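Local coordinates for protein 3-methylornithine synthase (Methanosarcina barkeri, PDB 3T7V) that catalyses the radical-based isomerisation of L-lysine to (3R)-3-methyl-D-ornithine, a step of pyrrolysine biosynthesis, using a [4Fe-4S] cluster and S-adenosylmethionine, at residues A[110-115]-A[144-149]; A[157-162]-A[200-205]. All coordinates share one frame; numbering follows the deposited sequence.

In the fold
Both contacts belong to the radical SAM barrel of one chain, and their centres lie about 11 Å apart. Contact 1 joins two neighbouring parallel strands, 110-115 and 143-146. It is fully buried and meets both the product and S-adenosylmethionine. Contact 2 lies farther out, about 17 Å from the centre of the chain, and is partly buried. It sets the end of helix 152-160, which directly follows strand 143-146, against the turn into strand 203-210. The contacts lie in series. Regular backbone bonds and a carboxylate-hydroxyl pair hold contact 1, whereas contact 2 rests on an arginine methylene over a tyrosine ring. The two touch where Ile145 CD1 packs 3.6 Å from Tyr202 OH.

Contact 1: residues A[110-115]-A[144-149]; sequences MVDLTM and MISPGL. With MD0 (5-amino-D-isoleucine), chain D; SAM (S-adenosylmethionine), chain C.
Asp112 and Ser146 meet on the face of two parallel strands that touches the bound product. Ser146 OG donates to Asp112 OD1 at 2.8 Å, on the syn side and 16° out of the carboxylate plane. With Asp112 CG anti to the backbone N (chi1 178°), the carboxylate reaches Ser146 OG. Thr114 OG1 gives the same Asp112 OD1 a second, weak bond within its strand. Met144 lies across the carboxylate, with its SD 3.5 Å from Asp112 OD2. Its chain bends at chi3 (-87°), and its CE meets the CE of Met110. Met115 reaches Pro147 by its tip, CE to CB 3.7 Å.

The backbones pair in regular parallel fashion. Leu113 N donates to Met144 O and Leu113 O accepts from Ser146 N, both at 2.8 Å. Met144 N to Val111 O and Met115 N to Ser146 O continue the ladder. Strand 58-68 flanks 110-115, and 163-167 flanks 143-146, as neighbouring staves of the radical SAM barrel.

The side-chain amine NE of the bound 5-amino-D-isoleucine donates to Asp112 OD2 and to Ser146 OG, each at 2.9 Å. Ser146 OG is therefore donor to Asp112 and acceptor from the amine. Thr114 CG2 lies 3.8 Å from the sulfonium methyl CE of S-adenosylmethionine. The carboxylate's charge probably suits a protonated amine, and Ser146, with a weaker bond from Thr114, would hold Asp112 OD1 while OD2 meets the amine.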
# COMPACT_ATOMS: atom_id res chain seq x y z
N MET A 110 -2.80 3.90 -12.26
CA MET A 110 -2.39 4.92 -11.31
C MET A 110 -0.89 4.79 -11.18
O MET A 110 -0.31 3.69 -11.45
CB MET A 110 -3.07 4.67 -9.96
CG MET A 110 -2.70 5.81 -8.91
SD MET A 110 -3.94 5.95 -7.59
CE MET A 110 -3.77 4.33 -6.89
N VAL A 111 -0.22 5.88 -10.80
CA VAL A 111 1.21 5.85 -10.42
C VAL A 111 1.35 6.36 -9.00
O VAL A 111 0.67 7.33 -8.64
CB VAL A 111 2.06 6.67 -11.40
CG1 VAL A 111 2.02 6.10 -12.77
CG2 VAL A 111 1.68 8.14 -11.43
N ASP A 112 2.15 5.66 -8.20
CA ASP A 112 2.45 6.08 -6.79
C ASP A 112 3.79 6.74 -6.64
O ASP A 112 4.81 6.04 -6.89
CB ASP A 112 2.28 4.86 -5.88
CG ASP A 112 2.59 5.09 -4.45
OD1 ASP A 112 2.88 6.24 -3.99
OD2 ASP A 112 2.54 4.08 -3.66
N LEU A 113 3.81 8.05 -6.46
CA LEU A 113 5.10 8.81 -6.35
C LEU A 113 5.42 8.82 -4.83
O LEU A 113 4.68 9.41 -4.03
CB LEU A 113 4.89 10.27 -6.81
CG LEU A 113 4.45 10.41 -8.25
CD1 LEU A 113 4.18 11.88 -8.50
CD2 LEU A 113 5.52 9.80 -9.14
N THR A 114 6.47 8.09 -4.46
CA THR A 114 6.81 7.87 -3.07
C THR A 114 8.20 8.41 -2.77
O THR A 114 9.14 8.31 -3.59
CB THR A 114 6.78 6.35 -2.78
OG1 THR A 114 5.42 5.91 -2.85
CG2 THR A 114 7.28 6.00 -1.33
N MET A 115 8.36 8.96 -1.56
CA MET A 115 9.68 9.34 -1.08
C MET A 115 9.75 9.05 0.40
O MET A 115 8.76 8.98 1.12
CB MET A 115 10.05 10.83 -1.35
CG MET A 115 8.97 11.78 -0.79
SD MET A 115 9.63 13.48 -0.91
CE MET A 115 8.19 14.39 -0.41
N MET A 144 -1.08 8.78 -7.06
CA MET A 144 -1.04 8.57 -5.61
C MET A 144 0.26 9.21 -5.15
O MET A 144 1.29 9.05 -5.82
CB MET A 144 -1.01 7.07 -5.30
CG MET A 144 -0.66 6.78 -3.83
SD MET A 144 -0.84 4.96 -3.59
CE MET A 144 -2.52 4.94 -3.21
N ILE A 145 0.22 9.97 -4.10
CA ILE A 145 1.46 10.49 -3.46
C ILE A 145 1.64 9.83 -2.13
O ILE A 145 0.66 9.67 -1.33
CB ILE A 145 1.46 12.04 -3.40
CG1 ILE A 145 0.28 12.58 -2.58
CG2 ILE A 145 1.64 12.65 -4.77
CD1 ILE A 145 0.41 14.10 -2.26
N SER A 146 2.90 9.49 -1.82
CA SER A 146 3.27 8.97 -0.50
C SER A 146 4.48 9.81 -0.05
O SER A 146 5.62 9.35 -0.19
CB SER A 146 3.66 7.48 -0.61
OG SER A 146 2.65 6.73 -1.24
N PRO A 147 4.26 11.02 0.44
CA PRO A 147 5.34 11.95 0.68
C PRO A 147 5.75 12.02 2.14
O PRO A 147 6.57 12.89 2.50
CB PRO A 147 4.69 13.29 0.27
CG PRO A 147 3.27 13.14 0.79
CD PRO A 147 2.90 11.66 0.57
N GLY A 148 5.11 11.17 2.97
CA GLY A 148 5.21 11.31 4.43
C GLY A 148 4.29 12.41 4.91
O GLY A 148 3.40 12.85 4.18
N LEU A 149 4.55 12.88 6.12
CA LEU A 149 3.65 13.83 6.73
C LEU A 149 4.03 15.28 6.27
O LEU A 149 4.77 16.05 6.93
CB LEU A 149 3.69 13.61 8.24
CG LEU A 149 2.81 14.59 8.99
CD1 LEU A 149 1.37 14.26 8.64
CD2 LEU A 149 3.06 14.52 10.48
C MD0 D . 3.88 -1.02 -2.29
N MD0 D . 6.29 -0.79 -2.40
O MD0 D . 2.79 -0.71 -2.81
CA MD0 D . 5.03 -0.07 -2.38
CB MD0 D . 5.00 0.93 -1.19
CD MD0 D . 3.80 3.14 -0.57
NE MD0 D . 2.59 3.91 -0.80
CG MD0 D . 3.73 1.82 -1.33
CG2 MD0 D . 5.01 0.26 0.21
OXT MD0 D . 4.06 -2.09 -1.70
N SAM C . 8.11 7.88 3.98
CA SAM C . 6.74 7.89 3.78
C SAM C . 5.95 7.26 4.86
O SAM C . 6.53 6.70 5.81
OXT SAM C . 4.68 7.43 4.82
CB SAM C . 6.34 6.97 2.86
CG SAM C . 6.92 5.62 2.78
SD SAM C . 5.64 4.29 2.83
CE SAM C . 5.84 3.57 1.23
C5' SAM C . 6.45 3.08 3.85
C4' SAM C . 5.58 2.26 4.47
O4' SAM C . 6.30 1.07 3.75
C3' SAM C . 5.56 2.27 5.80
O3' SAM C . 4.28 2.91 5.84
C2' SAM C . 5.31 0.75 5.86
O2' SAM C . 3.89 0.40 5.95
C1' SAM C . 5.98 0.03 4.67
N9 SAM C . 7.31 -0.52 5.11
C8 SAM C . 8.48 0.13 5.42
N7 SAM C . 9.38 -0.76 5.80
C5 SAM C . 8.81 -2.00 5.71
C6 SAM C . 9.26 -3.29 6.05
N6 SAM C . 10.48 -3.52 6.53
N1 SAM C . 8.46 -4.33 5.81
C2 SAM C . 7.19 -4.16 5.33
N3 SAM C . 6.68 -2.93 5.10
C4 SAM C . 7.52 -1.86 5.28

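Contact 2: residues A[157-162]-A[200-205]; sequences KAREKG and QGYCVE
Arg159 sets its CD over one face of the Tyr202 ring, toward the rim. This CD stands 4.3 Å from the ring centroid, 13° off the normal, in a CH-pi contact. Nearer the backbone, Arg159 CB meets Tyr202 CE2 at 3.6 Å. The two side chains run alongside each other in opposite senses. Arg159 CG is anti to the backbone N, and a bend at chi2 (64°) sets CD over the ring. The guanidinium stands farther above the ring, too far for more than a weak cation-pi attraction, its plane turned 38° from that of the ring. One of its faces lies against Gly201 O and Tyr202 N.

In the radical SAM barrel, the end of helix 152-160, which follows strand 143-146, meets the turn between helix 187-200 and strand 203-210. Gly162 and Gly201 each close a helix with a Schellman motif. A CB at Gly201 would clash with Arg159 NH2.

The polar ends find their bonds next door, Arg159 NH1 with Ala163 O and Tyr202 OH with Leu155 O. An alanine in place of Arg159 would probably uncover part of the tyrosine face and leave Ala163 O without this donor. Beside its bond to Leu155 O, Tyr202 OH has Ala158 CB packed 3.6 Å away.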
# COMPACT_ATOMS: atom_id res chain seq x y z
N LYS A 157 -1.68 22.25 -2.32
CA LYS A 157 -1.07 22.61 -3.59
C LYS A 157 -0.89 21.39 -4.51
O LYS A 157 -1.07 21.49 -5.76
CB LYS A 157 0.24 23.31 -3.37
CG LYS A 157 0.03 24.74 -2.81
CD LYS A 157 1.42 25.24 -2.45
CE LYS A 157 1.31 26.70 -2.18
NZ LYS A 157 2.21 26.96 -1.02
N ALA A 158 -0.54 20.26 -3.90
CA ALA A 158 -0.38 19.07 -4.73
C ALA A 158 -1.68 18.56 -5.31
O ALA A 158 -1.69 18.05 -6.42
CB ALA A 158 0.34 17.98 -3.96
N ARG A 159 -2.78 18.75 -4.57
CA ARG A 159 -4.14 18.43 -5.07
C ARG A 159 -4.45 19.27 -6.30
O ARG A 159 -4.92 18.78 -7.33
CB ARG A 159 -5.15 18.62 -3.96
CG ARG A 159 -6.59 18.34 -4.43
CD ARG A 159 -6.83 16.91 -4.85
NE ARG A 159 -8.20 16.76 -5.29
CZ ARG A 159 -8.66 15.66 -5.88
NH1 ARG A 159 -7.88 14.59 -6.04
NH2 ARG A 159 -9.94 15.61 -6.20
N GLU A 160 -4.13 20.56 -6.22
CA GLU A 160 -4.41 21.47 -7.36
C GLU A 160 -3.59 21.11 -8.62
O GLU A 160 -4.08 21.30 -9.73
CB GLU A 160 -4.18 22.91 -6.87
CG GLU A 160 -4.68 23.95 -7.87
CD GLU A 160 -6.20 23.96 -8.20
OE1 GLU A 160 -7.13 23.56 -7.42
OE2 GLU A 160 -6.44 24.48 -9.29
N LYS A 161 -2.40 20.49 -8.43
CA LYS A 161 -1.57 20.02 -9.54
C LYS A 161 -1.93 18.63 -10.09
O LYS A 161 -1.33 18.19 -11.04
CB LYS A 161 -0.06 20.02 -9.22
CG LYS A 161 0.47 21.39 -8.86
CD LYS A 161 0.25 22.40 -9.97
CE LYS A 161 1.23 23.56 -9.74
NZ LYS A 161 1.06 24.61 -10.75
N GLY A 162 -2.85 17.94 -9.41
CA GLY A 162 -3.43 16.69 -9.94
C GLY A 162 -3.18 15.46 -9.10
O GLY A 162 -3.51 14.34 -9.53
N GLN A 200 -9.87 18.15 1.01
CA GLN A 200 -9.43 18.76 -0.24
C GLN A 200 -9.77 17.97 -1.49
O GLN A 200 -9.52 18.39 -2.62
CB GLN A 200 -7.92 18.94 -0.18
CG GLN A 200 -7.45 20.02 0.78
CD GLN A 200 -7.97 21.42 0.41
OE1 GLN A 200 -8.06 21.80 -0.75
NE2 GLN A 200 -8.18 22.23 1.44
N GLY A 201 -10.36 16.81 -1.25
CA GLY A 201 -10.81 15.97 -2.36
C GLY A 201 -10.02 14.69 -2.64
O GLY A 201 -10.40 13.91 -3.53
N TYR A 202 -8.91 14.52 -1.91
CA TYR A 202 -8.16 13.26 -2.11
C TYR A 202 -8.95 12.03 -1.70
O TYR A 202 -9.76 12.07 -0.77
CB TYR A 202 -6.91 13.26 -1.18
CG TYR A 202 -5.78 14.14 -1.54
CD1 TYR A 202 -4.69 13.59 -2.27
CD2 TYR A 202 -5.69 15.46 -1.09
CE1 TYR A 202 -3.57 14.32 -2.52
CE2 TYR A 202 -4.54 16.20 -1.35
CZ TYR A 202 -3.51 15.64 -2.06
OH TYR A 202 -2.39 16.38 -2.26
N CYS A 203 -8.64 10.92 -2.39
CA CYS A 203 -8.92 9.61 -1.82
C CYS A 203 -7.73 9.27 -0.89
O CYS A 203 -6.62 9.77 -1.15
CB CYS A 203 -8.93 8.57 -2.96
SG CYS A 203 -10.38 8.67 -3.95
N VAL A 204 -7.93 8.45 0.14
CA VAL A 204 -6.85 8.15 1.10
C VAL A 204 -6.66 6.67 1.23
O VAL A 204 -7.64 5.87 1.13
CB VAL A 204 -7.01 8.87 2.42
CG1 VAL A 204 -7.12 10.39 2.20
CG2 VAL A 204 -8.22 8.42 3.15
N GLU A 205 -5.41 6.25 1.35
CA GLU A 205 -5.07 4.84 1.65
C GLU A 205 -4.46 4.82 3.05
O GLU A 205 -3.51 5.59 3.34
CB GLU A 205 -4.02 4.32 0.64
CG GLU A 205 -3.73 2.81 0.87
CD GLU A 205 -2.63 2.17 -0.01
OE1 GLU A 205 -1.77 2.87 -0.61
OE2 GLU A 205 -2.57 0.88 -0.01